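Local coordinates for GCN5-related N-acetyltransferase (Arthrobacter sp., PDB 2R1I), which probably transfers an acetyl group from acetyl-coenzyme A to an amine, as other members of the GNAT family do, its own substrate being unknown, at residues A[24-28]-A[68-74]; A[35-40]-A[79-83]; A[84-88]-A[125-129]. All blocks are in the same frame, centred on the assembly; numbering follows the deposited sequence. Where two conformers were deposited one is given.

Interaction 1: A[24-28]-A[68-74]; sequences VPRRA and EDVVVLL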
loop_
_atom_site.group_PDB
_atom_site.type_symbol
_atom_site.label_atom_id
_atom_site.label_comp_id
_atom_site.label_asym_id
_atom_site.label_seq_id
_atom_site.Cartn_x
_atom_site.Cartn_y
_atom_site.Cartn_z
ATOM N N VAL A 24 -20.344 -14.577 -10.769
ATOM C CA VAL A 24 -19.862 -13.334 -10.219
ATOM C C VAL A 24 -19.175 -13.741 -8.922
ATOM O O VAL A 24 -19.731 -14.544 -8.163
ATOM C CB VAL A 24 -20.984 -12.295 -9.963
ATOM C CG1 VAL A 24 -22.092 -12.872 -9.057
ATOM C CG2 VAL A 24 -20.386 -10.998 -9.364
ATOM N N PRO A 25 -17.939 -13.287 -8.716
ATOM C CA PRO A 25 -17.300 -13.591 -7.426
ATOM C C PRO A 25 -18.131 -13.155 -6.234
ATOM O O PRO A 25 -18.949 -12.267 -6.336
ATOM C CB PRO A 25 -15.998 -12.787 -7.470
ATOM C CG PRO A 25 -15.713 -12.701 -8.993
ATOM C CD PRO A 25 -17.053 -12.541 -9.616
ATOM N N ARG A 26 -17.949 -13.835 -5.119
ATOM C CA ARG A 26 -18.665 -13.497 -3.903
ATOM C C ARG A 26 -17.649 -13.094 -2.832
ATOM O O ARG A 26 -16.520 -13.551 -2.822
ATOM C CB ARG A 26 -19.528 -14.666 -3.417
ATOM C CG ARG A 26 -18.763 -15.816 -2.904
ATOM C CD ARG A 26 -19.733 -16.890 -2.425
ATOM N NE ARG A 26 -19.021 -18.007 -1.830
ATOM C CZ ARG A 26 -18.621 -18.071 -0.552
ATOM N NH1 ARG A 26 -18.833 -17.059 0.305
ATOM N NH2 ARG A 26 -17.988 -19.155 -0.128
ATOM N N ARG A 27 -18.084 -12.244 -1.937
ATOM C CA ARG A 27 -17.257 -11.847 -0.806
ATOM C C ARG A 27 -17.230 -12.956 0.224
ATOM O O ARG A 27 -18.297 -13.439 0.660
ATOM C CB ARG A 27 -17.799 -10.561 -0.197
ATOM C CG ARG A 27 -16.939 -10.074 0.957
ATOM C CD ARG A 27 -17.226 -8.699 1.333
ATOM N NE ARG A 27 -16.483 -8.363 2.524
ATOM C CZ ARG A 27 -16.655 -7.259 3.231
ATOM N NH1 ARG A 27 -17.540 -6.364 2.860
ATOM N NH2 ARG A 27 -15.919 -7.053 4.291
ATOM N N ALA A 28 -16.014 -13.339 0.636
ATOM C CA ALA A 28 -15.779 -14.267 1.742
ATOM C C ALA A 28 -16.267 -13.657 3.072
ATOM O O ALA A 28 -15.970 -12.503 3.376
ATOM C CB ALA A 28 -14.282 -14.578 1.877
ATOM N N GLU A 68 -13.576 -4.731 7.472
ATOM C CA GLU A 68 -13.684 -4.075 6.162
ATOM C C GLU A 68 -12.306 -3.618 5.666
ATOM O O GLU A 68 -12.204 -3.092 4.568
ATOM C CB GLU A 68 -14.613 -2.832 6.239
ATOM C CG GLU A 68 -15.992 -3.127 6.783
ATOM C CD GLU A 68 -16.727 -4.149 5.912
ATOM O OE1 GLU A 68 -16.629 -4.005 4.682
ATOM O OE2 GLU A 68 -17.370 -5.098 6.453
ATOM N N ASP A 69 -11.232 -3.897 6.437
ATOM C CA ASP A 69 -9.884 -3.429 6.041
ATOM C C ASP A 69 -9.226 -4.320 4.987
ATOM O O ASP A 69 -8.448 -3.861 4.146
ATOM C CB ASP A 69 -8.995 -3.304 7.266
ATOM C CG ASP A 69 -9.610 -2.476 8.355
ATOM O OD1 ASP A 69 -10.070 -1.357 8.034
ATOM O OD2 ASP A 69 -9.621 -2.964 9.512
ATOM N N VAL A 70 -9.365 -5.631 5.144
ATOM C CA VAL A 70 -8.929 -6.619 4.143
ATOM C C VAL A 70 -10.181 -7.376 3.759
ATOM O O VAL A 70 -10.926 -7.866 4.617
ATOM C CB VAL A 70 -7.924 -7.595 4.697
ATOM C CG1 VAL A 70 -7.634 -8.761 3.718
ATOM C CG2 VAL A 70 -6.622 -6.837 5.021
ATOM N N VAL A 71 -10.436 -7.402 2.452
ATOM C CA VAL A 71 -11.624 -8.039 1.892
ATOM C C VAL A 71 -11.132 -9.127 0.938
ATOM O O VAL A 71 -10.155 -8.950 0.209
ATOM C CB VAL A 71 -12.494 -6.985 1.137
ATOM C CG1 VAL A 71 -13.600 -7.734 0.286
ATOM C CG2 VAL A 71 -13.063 -5.888 2.106
ATOM N N VAL A 72 -11.785 -10.288 0.976
ATOM C CA VAL A 72 -11.418 -11.431 0.120
ATOM C C VAL A 72 -12.638 -11.766 -0.744
ATOM O O VAL A 72 -13.768 -11.851 -0.252
ATOM C CB VAL A 72 -10.941 -12.649 0.897
ATOM C CG1 VAL A 72 -10.780 -13.875 -0.055
ATOM C CG2 VAL A 72 -9.652 -12.297 1.696
ATOM N N LEU A 73 -12.379 -11.861 -2.050
ATOM C CA LEU A 73 -13.395 -12.284 -3.055
ATOM C C LEU A 73 -13.051 -13.698 -3.521
ATOM O O LEU A 73 -11.854 -14.014 -3.729
ATOM C CB LEU A 73 -13.545 -11.325 -4.249
ATOM C CG LEU A 73 -13.891 -9.870 -3.941
ATOM C CD1 LEU A 73 -13.979 -9.047 -5.208
ATOM C CD2 LEU A 73 -15.164 -9.774 -3.110
ATOM N N LEU A 74 -14.087 -14.540 -3.682
ATOM C CA LEU A 74 -13.952 -15.927 -4.085
ATOM C C LEU A 74 -14.677 -16.155 -5.417
ATOM O O LEU A 74 -15.779 -15.646 -5.607
ATOM C CB LEU A 74 -14.570 -16.867 -3.052
ATOM C CG LEU A 74 -13.923 -16.844 -1.665
ATOM C CD1 LEU A 74 -14.743 -17.629 -0.685
ATOM C CD2 LEU A 74 -12.523 -17.397 -1.758
HETATM O O HOH W 1 -13.431 -8.748 5.051
HETATM O O HOH W 2 -14.116 -10.430 2.889
#
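Arg27 turns CG away from its own N, beside the carbonyl carbon (chi1 -178°), and with its chain extended to NE crosses Val71 at about a right angle on its way to Glu68, whose chain bends at chi2 (-60°) to bring its carboxylate round. The two charged planes stand 72° apart, so the salt bridge is not a flat two-pronged pair: Arg27 NH1 lies 3.1 Å from Glu68 OE1 on its syn lone pair, while the bonds from NH2 are weak. Val71 CG1 nears Arg27 NE and CD, and CG2 lies over one guanidinium face, near its rim. Two waters at its edge tie it to the strand backbone; one takes Arg27 NE and Val72 N and donates to Ala28 O.

The strands pair antiparallel. Arg26 N bonds to Leu74 O, and Leu74 N returns a bond of 2.8 Å to Arg26 O; Ala28 N then reaches Val72 O. The small Ala28 lets its CB sit 4.0 Å from Val72 CB. Arg26 lays its guanidinium over Leu74 CD1 and pairs with Asp32. Strand 26-27 thus edges the sheet beside strand 70-75, with Pro25 and Leu73 against helix 109-128, and Ala28, Val72 and Leu74 against helix 33-47.

Interaction 2: A[35-40]-A[79-83]; sequences TVAQML and PTGLA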
loop_
_atom_site.group_PDB
_atom_site.type_symbol
_atom_site.label_atom_id
_atom_site.label_comp_id
_atom_site.label_asym_id
_atom_site.label_seq_id
_atom_site.Cartn_x
_atom_site.Cartn_y
_atom_site.Cartn_z
ATOM N N THR A 35 -11.703 -22.104 4.615
ATOM C CA THR A 35 -11.614 -22.283 3.176
ATOM C C THR A 35 -10.517 -21.409 2.609
ATOM O O THR A 35 -9.606 -21.871 1.878
ATOM C CB THR A 35 -12.980 -21.963 2.519
ATOM O OG1 THR A 35 -13.897 -22.995 2.883
ATOM C CG2 THR A 35 -12.922 -21.892 0.968
ATOM N N VAL A 36 -10.568 -20.155 2.989
ATOM C CA VAL A 36 -9.614 -19.136 2.502
ATOM C C VAL A 36 -8.195 -19.480 2.976
ATOM O O VAL A 36 -7.239 -19.402 2.203
ATOM C CB VAL A 36 -10.007 -17.709 2.898
ATOM C CG1 VAL A 36 -8.920 -16.721 2.479
ATOM C CG2 VAL A 36 -11.335 -17.313 2.201
ATOM N N ALA A 37 -8.075 -19.862 4.248
ATOM C CA ALA A 37 -6.780 -20.276 4.820
ATOM C C ALA A 37 -6.132 -21.382 3.993
ATOM O O ALA A 37 -4.956 -21.296 3.626
ATOM C CB ALA A 37 -6.940 -20.723 6.269
ATOM N N GLN A 38 -6.915 -22.392 3.662
ATOM C CA GLN A 38 -6.428 -23.535 2.887
ATOM C C GLN A 38 -6.076 -23.160 1.457
ATOM O O GLN A 38 -5.023 -23.589 0.937
ATOM C CB GLN A 38 -7.472 -24.641 2.868
ATOM C CG GLN A 38 -6.985 -25.956 2.309
ATOM C CD GLN A 38 -5.905 -26.616 3.184
ATOM O OE1 GLN A 38 -6.132 -26.927 4.366
ATOM N NE2 GLN A 38 -4.729 -26.823 2.603
HETATM N N MSE A 39 -6.896 -22.334 0.822
HETATM C CA MSE A 39 -6.550 -21.822 -0.494
HETATM C C MSE A 39 -5.257 -21.007 -0.520
HETATM O O MSE A 39 -4.422 -21.204 -1.433
HETATM C CB MSE A 39 -7.690 -21.009 -1.078
HETATM C CG MSE A 39 -8.945 -21.810 -1.262
HETATM SE SE MSE A 39 -10.354 -20.643 -1.869
HETATM C CE MSE A 39 -9.356 -20.205 -3.606
ATOM N N LEU A 40 -5.070 -20.131 0.462
ATOM C CA LEU A 40 -3.851 -19.311 0.533
ATOM C C LEU A 40 -2.624 -20.184 0.749
ATOM O O LEU A 40 -1.562 -19.971 0.142
ATOM C CB LEU A 40 -3.935 -18.313 1.665
ATOM C CG LEU A 40 -4.877 -17.115 1.499
ATOM C CD1 LEU A 40 -4.953 -16.293 2.747
ATOM C CD2 LEU A 40 -4.448 -16.244 0.267
ATOM N N PRO A 79 -14.825 -22.803 -4.534
ATOM C CA PRO A 79 -13.882 -21.761 -4.968
ATOM C C PRO A 79 -12.509 -22.280 -5.451
ATOM O O PRO A 79 -11.874 -23.119 -4.785
ATOM C CB PRO A 79 -13.726 -20.891 -3.725
ATOM C CG PRO A 79 -14.832 -21.260 -2.794
ATOM C CD PRO A 79 -15.243 -22.661 -3.137
ATOM N N THR A 80 -12.078 -21.799 -6.614
ATOM C CA THR A 80 -10.756 -22.144 -7.163
ATOM C C THR A 80 -9.837 -20.950 -7.439
ATOM O O THR A 80 -8.681 -21.120 -7.883
ATOM C CB THR A 80 -10.906 -22.957 -8.442
ATOM O OG1 THR A 80 -11.625 -22.190 -9.414
ATOM C CG2 THR A 80 -11.663 -24.261 -8.149
ATOM N N GLY A 81 -10.357 -19.765 -7.194
ATOM C CA GLY A 81 -9.593 -18.517 -7.279
ATOM C C GLY A 81 -10.049 -17.511 -6.239
ATOM O O GLY A 81 -11.186 -17.517 -5.787
ATOM N N LEU A 82 -9.148 -16.620 -5.897
ATOM C CA LEU A 82 -9.465 -15.570 -4.947
ATOM C C LEU A 82 -8.695 -14.296 -5.222
ATOM O O LEU A 82 -7.645 -14.334 -5.901
ATOM C CB LEU A 82 -9.227 -16.070 -3.519
ATOM C CG LEU A 82 -7.848 -16.437 -2.993
ATOM C CD1 LEU A 82 -6.932 -15.226 -2.773
ATOM C CD2 LEU A 82 -7.995 -17.172 -1.649
ATOM N N ALA A 83 -9.245 -13.187 -4.721
ATOM C CA ALA A 83 -8.575 -11.898 -4.673
ATOM C C ALA A 83 -8.577 -11.381 -3.225
ATOM O O ALA A 83 -9.572 -11.585 -2.517
ATOM C CB ALA A 83 -9.274 -10.913 -5.567
#
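Met39, deposited as selenomethionine, meets Leu82 and Pro79 where helix 33-47 packs on the sheet of the GNAT fold, at the start of strand 81-88. The short axes of helix 35-40 and strand 81-83 come within 9.7 Å and run 101° apart, so the helix crosses the strand and meets it over a short length.

Met39 and Leu82 carry the largest shares of the contact, with Pro79 next. The Met39 chain bends at chi3 (63°), turning the terminal methyl towards the strand backbone, where CE lies 3.8 Å from Gly81 N. The selenium rests against the proline ring, SE to Pro79 CB being 3.9 Å, and the two side chains cross at about a right angle. A long, unbranched, flexible chain suits this place, since it can follow both a ring and a stretch of backbone.

The surface it follows is irregular: Thr80 and Gly81 both face Ala75 and form a classic beta bulge. Beyond the bulge, Leu82 points towards the helix. Its CD2 meets Met39 CB and CE and Val36 CG1, and both branches touch Leu40 CD2. Leu74 also touches Met39 and Leu82, and Tyr104 of strand 97-104 touches Leu40 and Leu82, while Trp92 of the second subunit packs on Leu40. Where the two leucine side chains cross at about a right angle, Leu40 CD2 sits 4.1 Å from Leu82 CD1.

Interaction 3: A[84-88]-A[125-129]; sequences VLSFR and LVRSR. With EDO (1,2-ethanediol), chain E.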
loop_
_atom_site.group_PDB
_atom_site.type_symbol
_atom_site.label_atom_id
_atom_site.label_comp_id
_atom_site.label_asym_id
_atom_site.label_seq_id
_atom_site.Cartn_x
_atom_site.Cartn_y
_atom_site.Cartn_z
ATOM N N VAL A 84 -7.463 -10.752 -2.828
ATOM C CA VAL A 84 -7.285 -10.117 -1.506
ATOM C C VAL A 84 -7.058 -8.635 -1.755
ATOM O O VAL A 84 -6.092 -8.271 -2.470
ATOM C CB VAL A 84 -6.115 -10.713 -0.689
ATOM C CG1 VAL A 84 -6.037 -10.065 0.676
ATOM C CG2 VAL A 84 -6.324 -12.212 -0.527
ATOM N N LEU A 85 -7.953 -7.848 -1.175
ATOM C CA LEU A 85 -7.932 -6.364 -1.256
ATOM C C LEU A 85 -7.680 -5.780 0.088
ATOM O O LEU A 85 -8.317 -6.178 1.049
ATOM C CB LEU A 85 -9.248 -5.808 -1.740
ATOM C CG LEU A 85 -9.595 -6.113 -3.197
ATOM C CD1 LEU A 85 -11.103 -5.970 -3.471
ATOM C CD2 LEU A 85 -8.797 -5.175 -4.112
ATOM N N SER A 86 -6.803 -4.768 0.189
ATOM C CA SER A 86 -6.663 -4.012 1.417
ATOM C C SER A 86 -7.022 -2.555 1.153
ATOM O O SER A 86 -6.803 -2.060 0.063
ATOM C CB SER A 86 -5.242 -4.103 1.950
ATOM O OG SER A 86 -4.272 -3.565 1.090
ATOM N N PHE A 87 -7.564 -1.936 2.187
ATOM C CA PHE A 87 -8.023 -0.536 2.159
ATOM C C PHE A 87 -7.318 0.264 3.214
ATOM O O PHE A 87 -7.068 -0.227 4.326
ATOM C CB PHE A 87 -9.517 -0.528 2.432
ATOM C CG PHE A 87 -10.336 -1.133 1.337
ATOM C CD1 PHE A 87 -10.535 -2.502 1.268
ATOM C CD2 PHE A 87 -10.840 -0.328 0.340
ATOM C CE1 PHE A 87 -11.257 -3.039 0.196
ATOM C CE2 PHE A 87 -11.545 -0.822 -0.708
ATOM C CZ PHE A 87 -11.771 -2.198 -0.783
ATOM N N ARG A 88 -7.051 1.527 2.907
ATOM C CA ARG A 88 -6.408 2.421 3.864
ATOM C C ARG A 88 -6.802 3.863 3.525
ATOM O O ARG A 88 -7.119 4.180 2.367
ATOM C CB ARG A 88 -4.898 2.252 3.809
ATOM C CG ARG A 88 -4.235 2.833 2.578
ATOM C CD ARG A 88 -2.777 2.437 2.383
ATOM N NE ARG A 88 -2.164 3.207 1.314
ATOM C CZ ARG A 88 -2.101 2.870 0.018
ATOM N NH1 ARG A 88 -2.650 1.753 -0.449
ATOM N NH2 ARG A 88 -1.466 3.667 -0.822
ATOM N N LEU A 125 -16.031 -3.264 -6.132
ATOM C CA LEU A 125 -16.040 -3.165 -4.692
ATOM C C LEU A 125 -15.293 -1.917 -4.199
ATOM O O LEU A 125 -15.782 -1.232 -3.329
ATOM C CB LEU A 125 -15.490 -4.445 -4.091
ATOM C CG LEU A 125 -15.762 -4.638 -2.602
ATOM C CD1 LEU A 125 -16.172 -6.054 -2.308
ATOM C CD2 LEU A 125 -14.513 -4.257 -1.877
ATOM N N VAL A 126 -14.140 -1.609 -4.789
ATOM C CA VAL A 126 -13.406 -0.388 -4.459
ATOM C C VAL A 126 -14.249 0.869 -4.704
ATOM O O VAL A 126 -14.349 1.748 -3.830
ATOM C CB VAL A 126 -12.010 -0.339 -5.182
ATOM C CG1 VAL A 126 -11.312 1.021 -4.938
ATOM C CG2 VAL A 126 -11.120 -1.539 -4.760
ATOM N N ARG A 127 -14.877 0.942 -5.887
ATOM C CA ARG A 127 -15.771 2.059 -6.199
ATOM C C ARG A 127 -16.885 2.177 -5.156
ATOM O O ARG A 127 -17.218 3.290 -4.738
ATOM C CB ARG A 127 -16.401 1.888 -7.591
ATOM C CG ARG A 127 -15.554 2.421 -8.751
ATOM C CD ARG A 127 -16.395 2.641 -10.092
ATOM N NE ARG A 127 -15.493 2.706 -11.251
ATOM C CZ ARG A 127 -15.108 1.652 -11.981
ATOM N NH1 ARG A 127 -15.561 0.416 -11.714
ATOM N NH2 ARG A 127 -14.276 1.836 -13.016
ATOM N N SER A 128 -17.470 1.046 -4.771
ATOM C CA SER A 128 -18.572 1.022 -3.808
ATOM C C SER A 128 -18.168 1.597 -2.475
ATOM O O SER A 128 -19.003 2.180 -1.780
ATOM C CB SER A 128 -19.160 -0.392 -3.603
ATOM O OG SER A 128 -18.384 -1.256 -2.743
ATOM N N ARG A 129 -16.885 1.444 -2.138
ATOM C CA ARG A 129 -16.319 1.985 -0.885
ATOM C C ARG A 129 -15.917 3.481 -1.010
ATOM O O ARG A 129 -15.334 4.084 -0.087
ATOM C CB ARG A 129 -15.096 1.175 -0.480
ATOM C CG ARG A 129 -15.329 -0.228 -0.049
ATOM C CD ARG A 129 -15.836 -0.316 1.375
ATOM N NE ARG A 129 -14.791 0.096 2.311
ATOM C CZ ARG A 129 -13.938 -0.735 2.897
ATOM N NH1 ARG A 129 -13.995 -2.015 2.610
ATOM N NH2 ARG A 129 -12.998 -0.241 3.687
HETATM C C1 EDO E . -15.647 8.941 0.174
HETATM O O1 EDO E . -15.395 9.257 -1.216
HETATM C C2 EDO E . -15.793 7.422 0.307
HETATM O O2 EDO E . -15.746 6.915 1.648
#
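Leu125 O, whose residue touches Phe87 across the contact, is gripped by two donors as helix 109-128 ends: Ser128 OG, 2.7 Å away and tilted 17° from the carbonyl plane, and Arg129 N, at 3.1 Å. Serine suits this last turn, for its short hydroxyl can fold back onto the helix's own carbonyl. The chain then carries Arg129 over the sheet.

Arg129 has CG anti to the carbonyl carbon (chi1 -68°), and further bends at chi2 and chi3 fold the chain back so that its guanidinium lies on the Phe87 ring. The planes are 24° apart and stacked, and Arg129 CZ stands 4.0 Å above the ring centroid, a cation-pi contact over the face. NH1 also bonds to Glu68 O, which helps to fix the guanidinium's rotation.

Phe87 CZ meets Val126 CG2 at 4.1 Å. Leu125, in the conformer given, one of two, tentatively adds its CD2 against Phe87 CZ and against Leu85, which lies two residues earlier on the same side of the strand. Replacing Phe87 by an alanine is likely to leave the Arg129 guanidinium without the face it stacks on and to open a gap beside Val126.

Val71 of the next strand touches the ring too, and Leu172 of the second subunit packs on Val126. A phenylalanine fits here because its far end, at CZ, meets aliphatic groups while its electron-rich face receives the guanidinium, so a charged group can lie flat against a buried hydrophobic side chain without giving up its polar bond.

Overall arrangement
Neighbouring strands 70-75 and 81-88 unite the three contacts. Interaction 1 closes the edge of the sheet with backbone hydrogen bonds and a partly exposed salt bridge; interaction 2 lays a helix across one end of strand 81-88 by apolar packing alone, and is partly buried; interaction 3, the most buried of the three, sets the end of helix 109-128 over the other end of that strand with a cation-pi stack amid aliphatic groups. Interactions 2 and 3 lie about 18 Å apart, centre to centre, and adjoin only through the strand. Interaction 1 touches both: Leu73 N probably bonds to Ala83 O, and Val71 N to Leu85 O.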